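Long-range contacts in 4-alpha-glucanotransferase (Streptococcus agalactiae, PDB 6M6T), which is an amylomaltase-family enzyme built on a TIM barrel, modelled here with glycan in two pockets: residues A116-L121 / V190-F194; L76-F82 / F194-Q198; T69-F74 / R109-L113. One frame throughout, in Å; residues are numbered along the deposited sequence.

Overall arrangement
All three contacts belong to the largely helical connection between barrel strands 43-45 and 212-217, and lie on one side of the chain's centre. Contacts 1 and 2 both use helix 182-208 and share Phe194; contacts 1 and 3 both use helix 105-122. Contact 1 is buried and purely apolar, with valines and aromatic rings meeting where two helices cross. Contact 3 is equally buried but brings an arginine side chain against backbone carbonyls beside its apolar part. Contact 2 is only partly buried: its rings, Leu77 and Gln198 are buried, whereas a glutamate and a lysine approach at the rim. Gln198 of contact 2 bonds to Asp73 N of contact 3, coupling the two.

Contact 1: A116-L121 / V190-F194; sequences AVKNFL and VTQYF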
loop_
_atom_site.group_PDB
_atom_site.type_symbol
_atom_site.label_atom_id
_atom_site.label_comp_id
_atom_site.label_asym_id
_atom_site.label_seq_id
_atom_site.Cartn_x
_atom_site.Cartn_y
_atom_site.Cartn_z
ATOM N N ALA A 116 17.865 13.039 15.538
ATOM C CA ALA A 116 17.386 11.930 16.364
ATOM C C ALA A 116 18.293 10.704 16.269
ATOM O O ALA A 116 18.513 10.013 17.269
ATOM C CB ALA A 116 15.957 11.561 15.975
ATOM N N VAL A 117 18.818 10.401 15.079
ATOM C CA VAL A 117 19.689 9.235 14.929
ATOM C C VAL A 117 21.036 9.466 15.619
ATOM O O VAL A 117 21.584 8.558 16.267
ATOM C CB VAL A 117 19.849 8.891 13.436
ATOM C CG1 VAL A 117 20.926 7.829 13.232
ATOM C CG2 VAL A 117 18.506 8.433 12.845
ATOM N N LYS A 118 21.573 10.694 15.510
ATOM C CA LYS A 118 22.786 11.087 16.234
ATOM C C LYS A 118 22.604 10.961 17.739
ATOM O O LYS A 118 23.513 10.499 18.440
ATOM C CB LYS A 118 23.175 12.527 15.868
ATOM C CG LYS A 118 24.307 13.151 16.702
ATOM C CD LYS A 118 24.730 14.547 16.158
ATOM C CE LYS A 118 26.091 14.526 15.411
ATOM N NZ LYS A 118 26.046 13.946 14.016
ATOM N N ASN A 119 21.432 11.368 18.257
ATOM C CA ASN A 119 21.193 11.250 19.695
ATOM C C ASN A 119 20.908 9.816 20.113
ATOM O O ASN A 119 21.271 9.424 21.228
ATOM C CB ASN A 119 20.040 12.149 20.135
ATOM C CG ASN A 119 20.392 13.617 20.067
ATOM O OD1 ASN A 119 21.466 14.034 20.518
ATOM N ND2 ASN A 119 19.495 14.416 19.488
ATOM N N PHE A 120 20.254 9.021 19.253
ATOM C CA PHE A 120 20.028 7.618 19.584
ATOM C C PHE A 120 21.343 6.850 19.690
ATOM O O PHE A 120 21.487 5.988 20.566
ATOM C CB PHE A 120 19.121 6.940 18.559
ATOM C CG PHE A 120 19.170 5.427 18.640
ATOM C CD1 PHE A 120 18.427 4.747 19.598
ATOM C CD2 PHE A 120 19.997 4.688 17.797
ATOM C CE1 PHE A 120 18.484 3.363 19.699
ATOM C CE2 PHE A 120 20.061 3.310 17.902
ATOM C CZ PHE A 120 19.297 2.646 18.856
ATOM N N LEU A 121 22.309 7.128 18.802
ATOM C CA LEU A 121 23.546 6.350 18.848
ATOM C C LEU A 121 24.376 6.631 20.105
ATOM O O LEU A 121 25.082 5.731 20.579
ATOM C CB LEU A 121 24.375 6.599 17.594
ATOM C CG LEU A 121 23.774 6.051 16.298
ATOM C CD1 LEU A 121 24.602 6.542 15.121
ATOM C CD2 LEU A 121 23.666 4.510 16.317
ATOM N N VAL A 190 19.147 3.095 11.395
ATOM C CA VAL A 190 18.493 3.573 12.600
ATOM C C VAL A 190 17.097 4.090 12.272
ATOM O O VAL A 190 16.145 3.875 13.033
ATOM C CB VAL A 190 19.383 4.629 13.293
ATOM C CG1 VAL A 190 18.628 5.359 14.395
ATOM C CG2 VAL A 190 20.648 3.975 13.881
ATOM N N THR A 191 16.936 4.751 11.127
ATOM C CA THR A 191 15.585 5.161 10.760
ATOM C C THR A 191 14.688 3.947 10.537
ATOM O O THR A 191 13.507 3.981 10.900
ATOM C CB THR A 191 15.591 6.079 9.532
ATOM O OG1 THR A 191 16.287 5.454 8.441
ATOM C CG2 THR A 191 16.248 7.405 9.877
ATOM N N GLN A 192 15.225 2.848 9.992
ATOM C CA GLN A 192 14.402 1.640 9.885
ATOM C C GLN A 192 14.040 1.102 11.269
ATOM O O GLN A 192 12.913 0.622 11.484
ATOM C CB GLN A 192 15.109 0.572 9.042
ATOM C CG GLN A 192 15.051 0.801 7.509
ATOM C CD GLN A 192 13.651 1.140 6.979
ATOM O OE1 GLN A 192 12.727 0.320 7.028
ATOM N NE2 GLN A 192 13.503 2.350 6.452
ATOM N N TYR A 193 14.974 1.204 12.224
ATOM C CA TYR A 193 14.683 0.782 13.594
ATOM C C TYR A 193 13.552 1.612 14.192
ATOM O O TYR A 193 12.652 1.073 14.858
ATOM C CB TYR A 193 15.941 0.887 14.457
ATOM C CG TYR A 193 15.690 0.797 15.958
ATOM C CD1 TYR A 193 15.521 -0.438 16.586
ATOM C CD2 TYR A 193 15.637 1.947 16.752
ATOM C CE1 TYR A 193 15.296 -0.520 17.957
ATOM C CE2 TYR A 193 15.411 1.867 18.121
ATOM C CZ TYR A 193 15.239 0.634 18.716
ATOM O OH TYR A 193 15.016 0.551 20.071
ATOM N N PHE A 194 13.580 2.926 13.952
ATOM C CA PHE A 194 12.510 3.807 14.414
ATOM C C PHE A 194 11.175 3.386 13.836
ATOM O O PHE A 194 10.184 3.225 14.564
ATOM C CB PHE A 194 12.799 5.243 14.000
ATOM C CG PHE A 194 13.869 5.880 14.780
ATOM C CD1 PHE A 194 14.052 5.548 16.115
ATOM C CD2 PHE A 194 14.686 6.822 14.198
ATOM C CE1 PHE A 194 15.042 6.137 16.851
ATOM C CE2 PHE A 194 15.675 7.408 14.923
ATOM C CZ PHE A 194 15.858 7.070 16.256
#
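Val117 and Val190 adopt the same rotamer, CG1 lying anti to the backbone N (chi1 171° in Val117), and their methyl branches meet tip to tip between the two helices. The closest approach is Val117 CG2 to Val190 CG1, at 3.4 Å, while Val117 CG1 packs against both CB and CG1 of Val190. The remaining methyl of Val190, CG2, reaches Leu121 CD2 at 3.9 Å. Val117 CG2 also touches the CG2 methyl of Thr191, whose hydroxyl turns back along its own helix to bond His188 O.

Beside the valines stand three rings. Phe120 and Tyr193 project with CG anti to the backbone N, whereas Phe194 has CG anti to its carbonyl carbon, and together they form an aromatic cluster. The Phe194 edge is directed toward the face of Phe120 in an offset edge-to-face pair, with centroids 6.0 Å apart and planes at 76°. Its CZ lies 4.0 Å from Phe120 CB, and its CE2 meets Val117 CG2 at 3.7 Å.

The motif is a perpendicular helix crossing: the axes of 116-121 and 190-194 are 10.5 Å apart at closest approach and run at 90° to each other. The first segment lies on helix 105-122 and the second on helix 182-208, and no hydrogen bond joins the two.

Tyr193 lies over one face of Phe120 through CD2, while its CE2 comes 3.8 Å from Phe120 CE1; these two rings are inclined obliquely. Val190 CG1 also packs against Phe120 CD2. Helix 126-134 covers this side, with Met129 on Phe120 and Tyr193, Leu130 on Val190 and Phe133 edge-to-face with Tyr193.

Contact 2: L76-F82 / F194-Q198; sequences LLTLEGF and FFYKQ
Among the apolar contacts, the CD2 methyl of Leu77 sits over one face of the Phe194 ring in a CH-pi contact, 4.1 Å from the centroid and only 15° off the ring normal. Phe82 meets the same ring obliquely, its CE2 lying 3.9 Å from Phe194 CE1. The planes of these two rings are inclined at 43°, neither stacked nor edge-to-face.

Amide-to-aliphatic packing comes from Gln198. With CG anti to its carbonyl carbon (chi1 -53°) and the chain extended beyond it, the carboxamide slides alongside Leu76 in the opposite direction. Its NE2 rests 3.4 Å from Leu76 CB and 3.7 Å from Leu77 CD2, both van der Waals contacts. The carbonyl end, OE1, accepts a hydrogen bond from Asp73 N, which should limit rotation of the amide.

At the rim two opposite charges come near each other without pairing. Glu80 OE1 lies 4.4 Å from Lys197 NZ, beyond salt-bridge distance, and comes somewhat nearer to Lys197 CE. Any attraction is therefore probably modest, and Lys197 also has a long, weak ion pair with Glu201.

A type I turn from Thr78 to Gly81, closing in a Schellman motif with positive phi at the glycine, ends helix 74-78 and brings the Phe82 side chain back against Phe194. The contact thus sets this short helix and its exit against helix 182-208, while helix 105-122 touches both segments, with Ala116 on Leu77 and Val117 on Phe194.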
loop_
_atom_site.group_PDB
_atom_site.type_symbol
_atom_site.label_atom_id
_atom_site.label_comp_id
_atom_site.label_asym_id
_atom_site.label_seq_id
_atom_site.Cartn_x
_atom_site.Cartn_y
_atom_site.Cartn_z
ATOM N N LEU A 76 6.454 11.204 19.068
ATOM C CA LEU A 76 6.874 9.974 19.727
ATOM C C LEU A 76 8.378 9.956 19.952
ATOM O O LEU A 76 8.859 9.397 20.950
ATOM C CB LEU A 76 6.440 8.775 18.889
ATOM C CG LEU A 76 5.057 8.203 19.205
ATOM C CD1 LEU A 76 4.790 6.994 18.319
ATOM C CD2 LEU A 76 4.954 7.834 20.677
ATOM N N LEU A 77 9.125 10.584 19.036
ATOM C CA LEU A 77 10.580 10.655 19.106
ATOM C C LEU A 77 11.051 11.649 20.157
ATOM O O LEU A 77 12.100 11.438 20.783
ATOM C CB LEU A 77 11.153 11.048 17.743
ATOM C CG LEU A 77 11.483 9.967 16.730
ATOM C CD1 LEU A 77 12.482 10.543 15.748
ATOM C CD2 LEU A 77 12.016 8.723 17.424
ATOM N N THR A 78 10.308 12.742 20.335
ATOM C CA THR A 78 10.613 13.694 21.396
ATOM C C THR A 78 10.405 13.053 22.759
ATOM O O THR A 78 11.287 13.109 23.621
ATOM C CB THR A 78 9.747 14.945 21.241
ATOM O OG1 THR A 78 10.233 15.722 20.137
ATOM C CG2 THR A 78 9.759 15.792 22.524
ATOM N N LEU A 79 9.273 12.378 22.944
ATOM C CA LEU A 79 8.971 11.742 24.224
ATOM C C LEU A 79 9.975 10.648 24.601
ATOM O O LEU A 79 9.875 10.062 25.684
ATOM C CB LEU A 79 7.544 11.172 24.212
ATOM C CG LEU A 79 6.400 12.140 24.560
ATOM C CD1 LEU A 79 6.208 13.292 23.550
ATOM C CD2 LEU A 79 5.095 11.363 24.763
ATOM N N GLU A 80 10.946 10.372 23.723
ATOM C CA GLU A 80 11.957 9.337 23.931
ATOM C C GLU A 80 13.297 9.889 24.401
ATOM O O GLU A 80 14.174 9.104 24.777
ATOM C CB GLU A 80 12.175 8.537 22.632
ATOM C CG GLU A 80 11.247 7.326 22.454
ATOM C CD GLU A 80 11.671 6.118 23.301
ATOM O OE1 GLU A 80 12.770 5.551 23.071
ATOM O OE2 GLU A 80 10.897 5.743 24.214
ATOM N N GLY A 81 13.474 11.208 24.386
ATOM C CA GLY A 81 14.729 11.814 24.773
ATOM C C GLY A 81 15.722 11.958 23.652
ATOM O O GLY A 81 16.909 12.179 23.920
ATOM N N PHE A 82 15.269 11.846 22.402
ATOM C CA PHE A 82 16.103 11.806 21.204
ATOM C C PHE A 82 16.157 13.147 20.492
ATOM O O PHE A 82 17.239 13.632 20.164
ATOM C CB PHE A 82 15.571 10.738 20.247
ATOM C CG PHE A 82 15.765 9.336 20.741
ATOM C CD1 PHE A 82 16.695 9.062 21.738
ATOM C CD2 PHE A 82 15.024 8.285 20.197
ATOM C CE1 PHE A 82 16.886 7.772 22.188
ATOM C CE2 PHE A 82 15.207 6.985 20.639
ATOM C CZ PHE A 82 16.140 6.727 21.638
ATOM N N PHE A 194 13.580 2.926 13.952
ATOM C CA PHE A 194 12.510 3.807 14.414
ATOM C C PHE A 194 11.175 3.386 13.836
ATOM O O PHE A 194 10.184 3.225 14.564
ATOM C CB PHE A 194 12.799 5.243 14.000
ATOM C CG PHE A 194 13.869 5.880 14.780
ATOM C CD1 PHE A 194 14.052 5.548 16.115
ATOM C CD2 PHE A 194 14.686 6.822 14.198
ATOM C CE1 PHE A 194 15.042 6.137 16.851
ATOM C CE2 PHE A 194 15.675 7.408 14.923
ATOM C CZ PHE A 194 15.858 7.070 16.256
ATOM N N PHE A 195 11.123 3.274 12.509
ATOM C CA PHE A 195 9.929 2.806 11.829
ATOM C C PHE A 195 9.349 1.594 12.525
ATOM O O PHE A 195 8.190 1.598 12.938
ATOM C CB PHE A 195 10.237 2.458 10.374
ATOM C CG PHE A 195 9.013 2.324 9.534
ATOM C CD1 PHE A 195 8.331 1.113 9.463
ATOM C CD2 PHE A 195 8.515 3.420 8.833
ATOM C CE1 PHE A 195 7.182 0.995 8.694
ATOM C CE2 PHE A 195 7.371 3.313 8.056
ATOM C CZ PHE A 195 6.700 2.099 7.978
ATOM N N TYR A 196 10.142 0.533 12.631
ATOM C CA TYR A 196 9.568 -0.717 13.106
ATOM C C TYR A 196 9.143 -0.620 14.568
ATOM O O TYR A 196 8.073 -1.122 14.928
ATOM C CB TYR A 196 10.542 -1.868 12.872
ATOM C CG TYR A 196 10.367 -2.433 11.491
ATOM C CD1 TYR A 196 10.654 -1.654 10.372
ATOM C CD2 TYR A 196 9.882 -3.729 11.295
ATOM C CE1 TYR A 196 10.492 -2.149 9.087
ATOM C CE2 TYR A 196 9.709 -4.237 10.008
ATOM C CZ TYR A 196 10.013 -3.434 8.913
ATOM O OH TYR A 196 9.848 -3.903 7.637
ATOM N N LYS A 197 9.946 0.040 15.418
ATOM C CA LYS A 197 9.564 0.245 16.819
ATOM C C LYS A 197 8.196 0.934 16.931
ATOM O O LYS A 197 7.273 0.423 17.590
ATOM C CB LYS A 197 10.664 1.053 17.521
ATOM C CG LYS A 197 10.612 1.106 19.044
ATOM C CD LYS A 197 10.775 2.553 19.533
ATOM C CE LYS A 197 11.554 2.636 20.841
ATOM N NZ LYS A 197 11.020 1.674 21.844
ATOM N N GLN A 198 8.034 2.069 16.236
ATOM C CA GLN A 198 6.777 2.818 16.279
ATOM C C GLN A 198 5.628 2.033 15.654
ATOM O O GLN A 198 4.526 1.957 16.225
ATOM C CB GLN A 198 6.957 4.174 15.589
ATOM C CG GLN A 198 8.149 4.915 16.171
ATOM C CD GLN A 198 8.045 6.423 16.116
ATOM O OE1 GLN A 198 7.363 6.990 15.267
ATOM N NE2 GLN A 198 8.750 7.088 17.028
#

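Contact 3: T69-F74 / R109-L113; sequences THLIDF and RRPVL
Phe74 and Val112 form the apolar centre: the CG1 methyl of Val112 stands over the middle of the Phe74 ring in a CH-pi contact, 3.5 Å from the centroid. Leu113 reaches the edge of that ring with CD2, which also packs 3.9 Å from Ile72 CG2. Its other methyl, CD1, meets Thr69 OG1 at 4.0 Å.

This is the approach to helix 74-78, a 3-10 turn (69-71) followed by Asp73 as N-cap, its OD2 accepting from Leu76 N. The approach is pinned against helix 105-122.

On the ring face opposite Val112, the guanidinium of Arg109 lies flat on Phe74, with centres 4.4 Å apart and planes at 15°. A bend at chi3 (66°) helps turn the group into this position. Its other face is covered by the carbonyl oxygen of His70, 3.2 Å from CZ; this oxygen is poorly angled for a hydrogen bond. Arg109 NH2 is modelled as a donor to Ile72 O, which lies near the guanidinium plane, but the bond is bent (126°) and its 2.5 Å length is doubtful.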
loop_
_atom_site.group_PDB
_atom_site.type_symbol
_atom_site.label_atom_id
_atom_site.label_comp_id
_atom_site.label_asym_id
_atom_site.label_seq_id
_atom_site.Cartn_x
_atom_site.Cartn_y
_atom_site.Cartn_z
ATOM N N THR A 69 10.018 6.278 5.496
ATOM C CA THR A 69 10.440 7.030 6.665
ATOM C C THR A 69 9.607 8.278 6.910
ATOM O O THR A 69 9.691 8.844 8.004
ATOM C CB THR A 69 11.897 7.416 6.527
ATOM O OG1 THR A 69 12.431 7.592 7.831
ATOM C CG2 THR A 69 12.032 8.723 5.715
ATOM N N HIS A 70 8.805 8.719 5.939
ATOM C CA HIS A 70 7.979 9.899 6.159
ATOM C C HIS A 70 6.958 9.693 7.268
ATOM O O HIS A 70 6.436 10.668 7.809
ATOM C CB HIS A 70 7.263 10.290 4.869
ATOM C CG HIS A 70 8.180 10.805 3.809
ATOM N ND1 HIS A 70 7.739 11.153 2.550
ATOM C CD2 HIS A 70 9.514 11.041 3.825
ATOM C CE1 HIS A 70 8.765 11.578 1.832
ATOM N NE2 HIS A 70 9.854 11.516 2.581
ATOM N N LEU A 71 6.659 8.452 7.616
ATOM C CA LEU A 71 5.612 8.163 8.575
ATOM C C LEU A 71 6.124 8.122 10.003
ATOM O O LEU A 71 5.318 7.948 10.922
ATOM C CB LEU A 71 4.923 6.836 8.227
ATOM C CG LEU A 71 4.459 6.711 6.780
ATOM C CD1 LEU A 71 3.518 5.526 6.605
ATOM C CD2 LEU A 71 3.796 7.995 6.342
ATOM N N ILE A 72 7.429 8.289 10.220
ATOM C CA ILE A 72 7.952 8.359 11.581
ATOM C C ILE A 72 7.451 9.629 12.263
ATOM O O ILE A 72 7.383 10.710 11.652
ATOM C CB ILE A 72 9.486 8.280 11.568
ATOM C CG1 ILE A 72 9.904 6.812 11.606
ATOM C CG2 ILE A 72 10.086 9.041 12.741
ATOM C CD1 ILE A 72 11.368 6.625 11.460
ATOM N N ASP A 73 7.056 9.499 13.527
ATOM C CA ASP A 73 6.444 10.606 14.243
ATOM C C ASP A 73 7.496 11.339 15.054
ATOM O O ASP A 73 8.207 10.726 15.860
ATOM C CB ASP A 73 5.318 10.137 15.165
ATOM C CG ASP A 73 4.602 11.300 15.835
ATOM O OD1 ASP A 73 4.115 12.209 15.115
ATOM O OD2 ASP A 73 4.536 11.295 17.082
ATOM N N PHE A 74 7.575 12.652 14.849
ATOM C CA PHE A 74 8.506 13.446 15.630
ATOM C C PHE A 74 8.104 13.511 17.104
ATOM O O PHE A 74 8.981 13.562 17.972
ATOM C CB PHE A 74 8.613 14.844 15.029
ATOM C CG PHE A 74 9.316 14.875 13.709
ATOM C CD1 PHE A 74 10.098 13.801 13.303
ATOM C CD2 PHE A 74 9.199 15.969 12.874
ATOM C CE1 PHE A 74 10.751 13.821 12.092
ATOM C CE2 PHE A 74 9.849 15.993 11.654
ATOM C CZ PHE A 74 10.630 14.916 11.265
ATOM N N ARG A 109 12.340 16.834 6.477
ATOM C CA ARG A 109 12.440 15.940 7.626
ATOM C C ARG A 109 13.876 15.602 7.982
ATOM O O ARG A 109 14.122 15.111 9.090
ATOM C CB ARG A 109 11.681 14.640 7.374
ATOM C CG ARG A 109 10.227 14.828 7.031
ATOM C CD ARG A 109 9.579 13.491 6.723
ATOM N NE ARG A 109 9.510 12.609 7.889
ATOM C CZ ARG A 109 8.607 12.724 8.861
ATOM N NH1 ARG A 109 7.703 13.694 8.818
ATOM N NH2 ARG A 109 8.614 11.873 9.877
ATOM N N ARG A 110 14.828 15.866 7.079
ATOM C CA ARG A 110 16.129 15.210 7.173
ATOM C C ARG A 110 16.998 15.745 8.310
ATOM O O ARG A 110 17.551 14.928 9.066
ATOM C CB ARG A 110 16.840 15.288 5.818
ATOM C CG ARG A 110 18.076 14.446 5.730
ATOM C CD ARG A 110 17.737 13.008 5.996
ATOM N NE ARG A 110 18.905 12.128 5.966
ATOM C CZ ARG A 110 19.511 11.704 4.858
ATOM N NH1 ARG A 110 19.081 12.090 3.658
ATOM N NH2 ARG A 110 20.562 10.900 4.960
ATOM N N PRO A 111 17.193 17.065 8.480
ATOM C CA PRO A 111 17.848 17.548 9.716
ATOM C C PRO A 111 17.296 16.925 10.992
ATOM O O PRO A 111 18.070 16.538 11.880
ATOM C CB PRO A 111 17.569 19.061 9.691
ATOM C CG PRO A 111 16.519 19.267 8.608
ATOM C CD PRO A 111 16.818 18.189 7.609
ATOM N N VAL A 112 15.967 16.799 11.084
ATOM C CA VAL A 112 15.308 16.306 12.294
ATOM C C VAL A 112 15.628 14.832 12.535
ATOM O O VAL A 112 16.008 14.425 13.650
ATOM C CB VAL A 112 13.790 16.522 12.181
ATOM C CG1 VAL A 112 13.109 16.135 13.482
ATOM C CG2 VAL A 112 13.471 17.950 11.728
ATOM N N LEU A 113 15.421 13.999 11.506
ATOM C CA LEU A 113 15.730 12.578 11.631
ATOM C C LEU A 113 17.215 12.367 11.923
ATOM O O LEU A 113 17.583 11.504 12.731
ATOM C CB LEU A 113 15.301 11.827 10.358
ATOM C CG LEU A 113 13.795 11.644 10.069
ATOM C CD1 LEU A 113 13.518 11.358 8.598
ATOM C CD2 LEU A 113 13.186 10.558 10.938
#